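Local coordinates for uncharacterized protein (Nostoc punctiforme, PDB 2QDR), which is of unknown function but, as a cupin-type double-stranded beta-helix protein, is a putative dioxygenase, at residues A[40-45]-A[52-57]; A[110-115]-A[137-142]; A[203-208]-A[220-225]. All blocks are in the same frame, centred on the assembly; numbering follows the deposited sequence.

Contact 1. Residues A[40-45]-A[52-57]; sequences RRTAIA and QYQFFD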
loop_
_atom_site.group_PDB
_atom_site.type_symbol
_atom_site.label_atom_id
_atom_site.label_comp_id
_atom_site.label_asym_id
_atom_site.label_seq_id
_atom_site.Cartn_x
_atom_site.Cartn_y
_atom_site.Cartn_z
ATOM N N ARG A 40 -4.534 -8.682 -42.020
ATOM C CA ARG A 40 -4.756 -10.108 -42.322
ATOM C C ARG A 40 -6.160 -10.481 -42.820
ATOM O O ARG A 40 -7.155 -9.856 -42.473
ATOM C CB ARG A 40 -4.434 -10.989 -41.109
ATOM C CG ARG A 40 -2.989 -10.935 -40.650
ATOM C CD ARG A 40 -2.728 -12.031 -39.620
ATOM N NE ARG A 40 -1.360 -12.009 -39.095
ATOM C CZ ARG A 40 -0.838 -12.925 -38.275
ATOM N NH1 ARG A 40 -1.514 -14.015 -37.913
ATOM N NH2 ARG A 40 0.419 -12.781 -37.853
ATOM N N ARG A 41 -6.185 -11.545 -43.622
ATOM C CA ARG A 41 -7.373 -12.116 -44.212
ATOM C C ARG A 41 -7.814 -13.230 -43.264
ATOM O O ARG A 41 -6.962 -13.993 -42.826
ATOM C CB ARG A 41 -7.022 -12.701 -45.573
ATOM C CG ARG A 41 -8.171 -13.202 -46.446
ATOM C CD ARG A 41 -7.557 -13.893 -47.672
ATOM N NE ARG A 41 -8.478 -14.344 -48.732
ATOM C CZ ARG A 41 -9.282 -15.421 -48.679
ATOM N NH1 ARG A 41 -9.389 -16.176 -47.580
ATOM N NH2 ARG A 41 -10.039 -15.721 -49.733
ATOM N N THR A 42 -9.098 -13.337 -42.944
ATOM C CA THR A 42 -9.556 -14.416 -42.070
ATOM C C THR A 42 -9.965 -15.628 -42.911
ATOM O O THR A 42 -9.998 -15.568 -44.146
ATOM C CB THR A 42 -10.736 -13.981 -41.220
ATOM O OG1 THR A 42 -11.853 -13.707 -42.075
ATOM C CG2 THR A 42 -10.369 -12.737 -40.413
ATOM N N ALA A 43 -10.254 -16.730 -42.225
ATOM C CA ALA A 43 -10.699 -17.967 -42.859
ATOM C C ALA A 43 -12.094 -17.805 -43.442
ATOM O O ALA A 43 -12.425 -18.462 -44.410
ATOM C CB ALA A 43 -10.695 -19.115 -41.866
ATOM N N ILE A 44 -12.901 -16.930 -42.854
ATOM C CA ILE A 44 -14.274 -16.675 -43.306
ATOM C C ILE A 44 -14.455 -15.471 -44.259
ATOM O O ILE A 44 -15.583 -15.208 -44.673
ATOM C CB ILE A 44 -15.233 -16.476 -42.074
ATOM C CG1 ILE A 44 -15.021 -15.118 -41.360
ATOM C CG2 ILE A 44 -15.086 -17.647 -41.102
ATOM C CD1 ILE A 44 -15.938 -14.904 -40.171
ATOM N N ALA A 45 -13.386 -14.739 -44.595
ATOM C CA ALA A 45 -13.497 -13.561 -45.469
ATOM C C ALA A 45 -12.566 -13.642 -46.672
ATOM O O ALA A 45 -11.425 -14.070 -46.541
ATOM C CB ALA A 45 -13.209 -12.311 -44.681
ATOM N N GLN A 52 -12.814 -4.107 -38.867
ATOM C CA GLN A 52 -13.942 -5.016 -38.676
ATOM C C GLN A 52 -13.575 -6.222 -37.827
ATOM O O GLN A 52 -12.723 -7.013 -38.210
ATOM C CB GLN A 52 -14.481 -5.492 -40.042
ATOM C CG GLN A 52 -15.709 -6.433 -39.965
ATOM C CD GLN A 52 -16.915 -5.800 -39.280
ATOM O OE1 GLN A 52 -17.444 -4.783 -39.740
ATOM N NE2 GLN A 52 -17.380 -6.428 -38.200
ATOM N N TYR A 53 -14.236 -6.355 -36.678
ATOM C CA TYR A 53 -14.025 -7.497 -35.791
ATOM C C TYR A 53 -14.636 -8.704 -36.474
ATOM O O TYR A 53 -15.653 -8.560 -37.163
ATOM C CB TYR A 53 -14.662 -7.291 -34.404
ATOM C CG TYR A 53 -16.170 -7.041 -34.396
ATOM C CD1 TYR A 53 -17.081 -8.092 -34.427
ATOM C CD2 TYR A 53 -16.679 -5.745 -34.338
ATOM C CE1 TYR A 53 -18.449 -7.859 -34.433
ATOM C CE2 TYR A 53 -18.047 -5.504 -34.340
ATOM C CZ TYR A 53 -18.926 -6.565 -34.383
ATOM O OH TYR A 53 -20.283 -6.341 -34.377
ATOM N N GLN A 54 -14.002 -9.868 -36.344
ATOM C CA GLN A 54 -14.524 -11.107 -36.938
ATOM C C GLN A 54 -14.377 -12.253 -35.950
ATOM O O GLN A 54 -13.293 -12.453 -35.410
ATOM C CB GLN A 54 -13.811 -11.472 -38.226
ATOM C CG GLN A 54 -13.842 -10.404 -39.300
ATOM C CD GLN A 54 -13.255 -10.892 -40.603
ATOM O OE1 GLN A 54 -13.372 -12.065 -40.943
ATOM N NE2 GLN A 54 -12.662 -9.988 -41.365
ATOM N N PHE A 55 -15.468 -12.994 -35.731
ATOM C CA PHE A 55 -15.497 -14.120 -34.819
ATOM C C PHE A 55 -15.952 -15.374 -35.546
ATOM O O PHE A 55 -16.879 -15.308 -36.354
ATOM C CB PHE A 55 -16.497 -13.890 -33.686
ATOM C CG PHE A 55 -16.437 -12.524 -33.057
ATOM C CD1 PHE A 55 -15.239 -12.006 -32.604
ATOM C CD2 PHE A 55 -17.613 -11.813 -32.788
ATOM C CE1 PHE A 55 -15.177 -10.753 -31.983
ATOM C CE2 PHE A 55 -17.574 -10.559 -32.148
ATOM C CZ PHE A 55 -16.346 -10.030 -31.751
ATOM N N PHE A 56 -15.331 -16.515 -35.249
ATOM C CA PHE A 56 -15.732 -17.785 -35.873
ATOM C C PHE A 56 -15.243 -19.028 -35.117
ATOM O O PHE A 56 -14.260 -18.987 -34.372
ATOM C CB PHE A 56 -15.292 -17.859 -37.345
ATOM C CG PHE A 56 -13.828 -17.662 -37.565
ATOM C CD1 PHE A 56 -13.315 -16.391 -37.795
ATOM C CD2 PHE A 56 -12.961 -18.749 -37.587
ATOM C CE1 PHE A 56 -11.965 -16.201 -38.025
ATOM C CE2 PHE A 56 -11.604 -18.567 -37.813
ATOM C CZ PHE A 56 -11.105 -17.293 -38.041
ATOM N N ASP A 57 -15.967 -20.124 -35.332
ATOM C CA ASP A 57 -15.689 -21.404 -34.730
ATOM C C ASP A 57 -14.595 -22.050 -35.559
ATOM O O ASP A 57 -14.781 -22.258 -36.753
ATOM C CB ASP A 57 -16.966 -22.263 -34.734
ATOM C CG ASP A 57 -16.822 -23.593 -33.988
ATOM O OD1 ASP A 57 -15.766 -23.879 -33.380
ATOM O OD2 ASP A 57 -17.806 -24.368 -34.014
#

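Contact 2. Residues A[110-115]-A[137-142]; sequences TADLEI and IPAGVR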
loop_
_atom_site.group_PDB
_atom_site.type_symbol
_atom_site.label_atom_id
_atom_site.label_comp_id
_atom_site.label_asym_id
_atom_site.label_seq_id
_atom_site.Cartn_x
_atom_site.Cartn_y
_atom_site.Cartn_z
ATOM N N THR A 110 13.185 -20.106 -40.459
ATOM C CA THR A 110 13.491 -18.788 -41.043
ATOM C C THR A 110 12.627 -17.617 -40.535
ATOM O O THR A 110 12.804 -16.491 -41.002
ATOM C CB THR A 110 13.378 -18.843 -42.599
ATOM O OG1 THR A 110 12.061 -19.259 -42.977
ATOM C CG2 THR A 110 14.399 -19.809 -43.198
ATOM N N ALA A 111 11.714 -17.863 -39.586
ATOM C CA ALA A 111 10.837 -16.828 -39.045
ATOM C C ALA A 111 10.525 -17.087 -37.588
ATOM O O ALA A 111 10.657 -18.219 -37.113
ATOM C CB ALA A 111 9.555 -16.801 -39.839
ATOM N N ASP A 112 10.120 -16.034 -36.883
ATOM C CA ASP A 112 9.745 -16.157 -35.477
ATOM C C ASP A 112 8.524 -17.087 -35.402
ATOM O O ASP A 112 7.588 -16.939 -36.203
ATOM C CB ASP A 112 9.416 -14.802 -34.839
ATOM C CG ASP A 112 10.598 -13.854 -34.800
ATOM O OD1 ASP A 112 11.735 -14.263 -35.113
ATOM O OD2 ASP A 112 10.376 -12.679 -34.452
ATOM N N LEU A 113 8.564 -18.042 -34.465
ATOM C CA LEU A 113 7.515 -19.043 -34.270
ATOM C C LEU A 113 6.996 -19.117 -32.829
ATOM O O LEU A 113 7.786 -19.281 -31.912
ATOM C CB LEU A 113 8.066 -20.416 -34.691
ATOM C CG LEU A 113 7.291 -21.721 -34.426
ATOM C CD1 LEU A 113 5.842 -21.683 -34.911
ATOM C CD2 LEU A 113 8.028 -22.889 -35.062
ATOM N N GLU A 114 5.681 -18.992 -32.639
ATOM C CA GLU A 114 5.088 -19.107 -31.311
ATOM C C GLU A 114 4.247 -20.367 -31.341
ATOM O O GLU A 114 3.616 -20.675 -32.354
ATOM C CB GLU A 114 4.242 -17.916 -30.925
ATOM C CG GLU A 114 4.874 -16.626 -31.307
ATOM C CD GLU A 114 4.291 -15.438 -30.587
ATOM O OE1 GLU A 114 4.110 -15.492 -29.351
ATOM O OE2 GLU A 114 4.077 -14.426 -31.263
ATOM N N ILE A 115 4.252 -21.078 -30.218
ATOM C CA ILE A 115 3.556 -22.335 -30.048
ATOM C C ILE A 115 2.810 -22.310 -28.736
ATOM O O ILE A 115 3.394 -21.918 -27.742
ATOM C CB ILE A 115 4.606 -23.477 -30.041
ATOM C CG1 ILE A 115 5.309 -23.561 -31.400
ATOM C CG2 ILE A 115 4.013 -24.850 -29.697
ATOM C CD1 ILE A 115 6.391 -24.601 -31.457
ATOM N N ILE A 137 10.053 -19.210 -30.230
ATOM C CA ILE A 137 11.286 -19.596 -30.878
ATOM C C ILE A 137 11.666 -18.505 -31.881
ATOM O O ILE A 137 11.102 -18.458 -32.979
ATOM C CB ILE A 137 11.125 -20.960 -31.588
ATOM C CG1 ILE A 137 10.570 -22.004 -30.608
ATOM C CG2 ILE A 137 12.466 -21.403 -32.216
ATOM C CD1 ILE A 137 10.173 -23.308 -31.248
ATOM N N PRO A 138 12.607 -17.611 -31.509
ATOM C CA PRO A 138 13.005 -16.558 -32.445
ATOM C C PRO A 138 13.646 -17.152 -33.678
ATOM O O PRO A 138 14.199 -18.252 -33.608
ATOM C CB PRO A 138 14.045 -15.734 -31.667
ATOM C CG PRO A 138 14.022 -16.221 -30.280
ATOM C CD PRO A 138 13.346 -17.535 -30.240
ATOM N N ALA A 139 13.543 -16.439 -34.793
ATOM C CA ALA A 139 14.111 -16.889 -36.053
ATOM C C ALA A 139 15.593 -17.077 -35.869
ATOM O O ALA A 139 16.249 -16.208 -35.304
ATOM C CB ALA A 139 13.856 -15.878 -37.151
ATOM N N GLY A 140 16.105 -18.228 -36.291
ATOM C CA GLY A 140 17.530 -18.537 -36.192
ATOM C C GLY A 140 17.954 -19.328 -34.971
ATOM O O GLY A 140 19.079 -19.812 -34.928
ATOM N N VAL A 141 17.082 -19.452 -33.973
ATOM C CA VAL A 141 17.401 -20.208 -32.765
ATOM C C VAL A 141 17.177 -21.676 -33.040
ATOM O O VAL A 141 16.114 -22.049 -33.516
ATOM C CB VAL A 141 16.539 -19.779 -31.549
ATOM C CG1 VAL A 141 16.786 -20.698 -30.328
ATOM C CG2 VAL A 141 16.807 -18.304 -31.214
ATOM N N ARG A 142 18.174 -22.495 -32.717
ATOM C CA ARG A 142 18.107 -23.942 -32.919
ATOM C C ARG A 142 17.303 -24.657 -31.849
ATOM O O ARG A 142 17.451 -24.395 -30.661
ATOM C CB ARG A 142 19.505 -24.569 -32.951
ATOM C CG ARG A 142 19.537 -26.080 -33.220
ATOM C CD ARG A 142 20.962 -26.578 -33.196
ATOM N NE ARG A 142 21.042 -28.032 -33.371
ATOM C CZ ARG A 142 20.816 -28.939 -32.417
ATOM N NH1 ARG A 142 20.450 -28.593 -31.175
ATOM N NH2 ARG A 142 20.926 -30.227 -32.722
HETATM O O HOH W 1 11.919 -19.750 -35.288
#

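Contact 3. Residues A[203-208]-A[220-225]; sequences VQANKK and WLLAIL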
loop_
_atom_site.group_PDB
_atom_site.type_symbol
_atom_site.label_atom_id
_atom_site.label_comp_id
_atom_site.label_asym_id
_atom_site.label_seq_id
_atom_site.Cartn_x
_atom_site.Cartn_y
_atom_site.Cartn_z
ATOM N N VAL A 203 -11.043 -4.880 -15.240
ATOM C CA VAL A 203 -10.613 -4.887 -13.821
ATOM C C VAL A 203 -11.028 -6.205 -13.117
ATOM O O VAL A 203 -10.265 -6.737 -12.309
ATOM C CB VAL A 203 -11.134 -3.604 -13.021
ATOM C CG1 VAL A 203 -11.086 -3.766 -11.479
ATOM C CG2 VAL A 203 -10.377 -2.359 -13.442
ATOM N N GLN A 204 -12.219 -6.726 -13.449
ATOM C CA GLN A 204 -12.756 -7.977 -12.891
ATOM C C GLN A 204 -12.332 -9.145 -13.767
ATOM O O GLN A 204 -13.151 -9.869 -14.348
ATOM C CB GLN A 204 -14.285 -7.911 -12.764
ATOM C CG GLN A 204 -14.868 -6.810 -11.861
ATOM C CD GLN A 204 -14.458 -6.909 -10.385
ATOM O OE1 GLN A 204 -15.310 -7.103 -9.519
ATOM N NE2 GLN A 204 -13.159 -6.802 -10.101
ATOM N N ALA A 205 -11.022 -9.320 -13.834
ATOM C CA ALA A 205 -10.395 -10.353 -14.615
ATOM C C ALA A 205 -8.956 -10.374 -14.185
ATOM O O ALA A 205 -8.501 -9.465 -13.493
ATOM C CB ALA A 205 -10.499 -10.055 -16.083
ATOM N N ASN A 206 -8.260 -11.432 -14.564
ATOM C CA ASN A 206 -6.858 -11.599 -14.257
ATOM C C ASN A 206 -6.119 -11.941 -15.526
ATOM O O ASN A 206 -6.710 -12.454 -16.479
ATOM C CB ASN A 206 -6.670 -12.659 -13.180
ATOM C CG ASN A 206 -7.083 -12.170 -11.804
ATOM O OD1 ASN A 206 -7.827 -12.839 -11.101
ATOM N ND2 ASN A 206 -6.624 -10.984 -11.426
ATOM N N LYS A 207 -4.810 -11.708 -15.494
ATOM C CA LYS A 207 -3.950 -11.883 -16.639
ATOM C C LYS A 207 -2.694 -12.699 -16.319
ATOM O O LYS A 207 -2.208 -12.680 -15.188
ATOM C CB LYS A 207 -3.575 -10.454 -17.044
ATOM C CG LYS A 207 -3.130 -10.148 -18.453
ATOM C CD LYS A 207 -2.731 -8.652 -18.484
ATOM C CE LYS A 207 -2.452 -8.068 -19.872
ATOM N NZ LYS A 207 -3.685 -7.746 -20.636
ATOM N N LYS A 208 -2.208 -13.452 -17.306
ATOM C CA LYS A 208 -0.965 -14.228 -17.199
ATOM C C LYS A 208 -0.095 -13.905 -18.388
ATOM O O LYS A 208 -0.317 -14.447 -19.473
ATOM C CB LYS A 208 -1.157 -15.741 -17.171
ATOM C CG LYS A 208 -1.463 -16.344 -15.846
ATOM C CD LYS A 208 -1.603 -17.851 -16.001
ATOM C CE LYS A 208 -1.951 -18.483 -14.690
ATOM N NZ LYS A 208 -1.998 -19.963 -14.739
ATOM N N TRP A 220 -0.659 -13.226 -23.761
ATOM C CA TRP A 220 -1.084 -13.541 -22.396
ATOM C C TRP A 220 -2.370 -14.336 -22.367
ATOM O O TRP A 220 -3.076 -14.409 -23.364
ATOM C CB TRP A 220 -1.294 -12.272 -21.558
ATOM C CG TRP A 220 -2.379 -11.367 -22.052
ATOM C CD1 TRP A 220 -3.730 -11.509 -21.858
ATOM C CD2 TRP A 220 -2.206 -10.149 -22.766
ATOM N NE1 TRP A 220 -4.406 -10.470 -22.447
ATOM C CE2 TRP A 220 -3.494 -9.619 -23.012
ATOM C CE3 TRP A 220 -1.088 -9.450 -23.228
ATOM C CZ2 TRP A 220 -3.693 -8.418 -23.694
ATOM C CZ3 TRP A 220 -1.287 -8.262 -23.913
ATOM C CH2 TRP A 220 -2.585 -7.755 -24.135
ATOM N N LEU A 221 -2.637 -14.927 -21.210
ATOM C CA LEU A 221 -3.859 -15.661 -20.935
ATOM C C LEU A 221 -4.702 -14.719 -20.119
ATOM O O LEU A 221 -4.169 -14.062 -19.220
ATOM C CB LEU A 221 -3.619 -16.968 -20.177
ATOM C CG LEU A 221 -3.364 -18.228 -21.009
ATOM C CD1 LEU A 221 -2.451 -17.988 -22.199
ATOM C CD2 LEU A 221 -2.819 -19.322 -20.111
ATOM N N LEU A 222 -5.992 -14.628 -20.460
ATOM C CA LEU A 222 -6.961 -13.775 -19.769
ATOM C C LEU A 222 -8.003 -14.658 -19.104
ATOM O O LEU A 222 -8.632 -15.481 -19.770
ATOM C CB LEU A 222 -7.668 -12.831 -20.743
ATOM C CG LEU A 222 -8.704 -11.836 -20.177
ATOM C CD1 LEU A 222 -8.051 -10.820 -19.278
ATOM C CD2 LEU A 222 -9.447 -11.125 -21.307
ATOM N N ALA A 223 -8.184 -14.479 -17.801
ATOM C CA ALA A 223 -9.166 -15.227 -17.039
ATOM C C ALA A 223 -10.254 -14.237 -16.707
ATOM O O ALA A 223 -9.990 -13.269 -15.979
ATOM C CB ALA A 223 -8.577 -15.801 -15.778
ATOM N N ILE A 224 -11.447 -14.443 -17.267
ATOM C CA ILE A 224 -12.583 -13.571 -17.000
ATOM C C ILE A 224 -13.390 -14.256 -15.927
ATOM O O ILE A 224 -13.765 -15.419 -16.085
ATOM C CB ILE A 224 -13.464 -13.313 -18.226
ATOM C CG1 ILE A 224 -12.623 -12.658 -19.338
ATOM C CG2 ILE A 224 -14.694 -12.446 -17.824
ATOM C CD1 ILE A 224 -13.375 -12.331 -20.603
ATOM N N LEU A 225 -13.649 -13.543 -14.836
ATOM C CA LEU A 225 -14.423 -14.105 -13.743
ATOM C C LEU A 225 -15.893 -14.161 -14.115
ATOM O O LEU A 225 -16.308 -13.487 -15.060
ATOM C CB LEU A 225 -14.263 -13.254 -12.478
ATOM C CG LEU A 225 -12.849 -13.151 -11.898
ATOM C CD1 LEU A 225 -12.792 -12.218 -10.687
ATOM C CD2 LEU A 225 -12.361 -14.510 -11.522
#

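Contact 1. Residues A[40-45]-A[52-57]
Phe56, Gln54 and Ile44 bury the most surface where the 40-45 segment meets 52-57, a worked example of two strands of different sheets meeting through side chains. The backbones stay well apart, with the CA atoms of Ile44 and Phe56 at 7.7 Å. Gln54 runs out extended from a CG that lies anti to its carbonyl carbon (chi1 -57°), and its tip meets the tip of Thr42: the hydroxyl OG1 of Thr42 donates to OE1 of Gln54, from a position tilted 27° from the carbonyl plane, although the modelled length of 2.5 Å is doubtful. The same oxygen has carbon beside it, with CG1 of Ile44 at 3.5 Å and CB of Ala45 at 3.7 Å from OE1 of Gln54. Ile44 and Gln54 pass alongside, pointing opposite ways, and Ile44 goes on to reach Phe56. Its CG2 makes an off-centre CH-pi contact, 4.2 Å from the centroid of the Phe56 ring, while CD1 of Ile44 sits 3.8 Å from CD1 of Phe56. Farther round the ring, CB of Ala43 approaches CE2 of Phe56 at 4.2 Å, and Val61 and Tyr261 also pack against this aromatic side chain. Backbone hydrogen bonds of Gln54 and Phe56 go instead to Tyr263 and Tyr261 on strand 260-264, whereas Arg41 pairs with Trp86 on strand 79-86. The contact is thus a junction between an early-chain and a late-chain antiparallel sheet, consistent with a cupin-clan protein built from two double-stranded beta-helix units.

Contact 2. Residues A[110-115]-A[137-142]
Ile137 and Leu113 face each other as an antiparallel hydrogen-bonded pair, N of Ile137 giving its proton to O of Leu113 at 2.8 Å and N of Leu113 answering to O of Ile137 at 3.0 Å. The side chain of Ile137 illustrates how such a pair is extended into the core. Its CB lies 3.8 Å from O of Leu113; CG1, anti to the carbonyl carbon (chi1 -53°), remains beside that oxygen; and CD1 ends against CD1 of Ile115 at 4.0 Å, where the two isoleucines cross obliquely. The pairing belongs to the ladder between strands 113-117 and 133-137 in one sheet of the double-stranded beta-helix, and just beyond it the second strand gives way to a type II beta turn from Pro138 to Val141. Asp112, just before the first strand, holds the start of that turn: its OD1 accepts the N-H of Ala139 at 2.8 Å on the anti side, 24° out of the carboxylate plane. An alanine in place of Asp112 would probably leave the N-H of Ala139 without this acceptor and the turn freer to shift. A water 2.7 Å from O of Ala111 and 2.8 Å from O of Ile137 bridges the two carbonyls. CB of Ala139 also nestles against C of Ala111, at 3.6 Å. Leu124 of strand 121-124 packs on both Ile115 and Ile137.

Contact 3. Residues A[203-208]-A[220-225]
A beta hairpin formed by strands 205-212 and 218-224 supplies this contact, in which Asn206 pairs with Ala223 and Lys208 with Leu221. The short strand segments run antiparallel at 162°, their axes approaching to 4.6 Å. N of Asn206 donates to O of Ala223 at 2.9 Å, and O of Asn206 accepts the N-H of Ala223 in return; Lys208 and Leu221 exchange the same two bonds. Between these rungs Lys207 stands opposite Leu222 as a non-hydrogen-bonded pair, but its side chain bears on Trp220 instead. The chain is extended through CE and then bends at chi4 (78°), which turns NZ over the indole. NZ of Lys207 lies 3.3 Å from the centroid of the six-membered ring of Trp220, a cation-pi contact over the face, displaced toward the CE2-CZ2 side, and CE of Lys207 adds a CH-pi contact at 3.7 Å from that centroid. Nearer the backbone, CG of Lys207 rests 3.7 Å from CD1 of Trp220, so CG and CE as well as NZ lie against the indole. On the same face of the sheet, CD1 of Leu222 meets CB of Ala205 at 4.1 Å, and Leu222 neighbours an unidentified ligand. The face bearing Asn206, Lys208, Leu221 and Ala223 reaches a second subunit: NZ of Lys208 bonds both O of Ser189 in its own chain and ND1 of His227 of the second subunit. The arrangement is that of an antiparallel hairpin in a seven-stranded sheet, one face of which contributes to a subunit interface of this cupin-like protein.

Along the chain the three contacts come in series, contact 1 closing before contact 2 opens and contact 2 before contact 3. Their centres lie 24 to 27 Å apart and none touches another; between nearest atoms contact 2 comes within about 8 Å of each of the others, and contacts 1 and 3 within about 12 Å. Contact 2 lies across the chain's centre from both others. Strand 41-42 of contact 1 belongs to the sheet holding strands 113-117 and 133-137 of contact 2, whereas strand 54-57 is an outer strand of the seven-stranded sheet holding the hairpin of contact 3. By this sheet membership the 40-57 region bridges the two sheets.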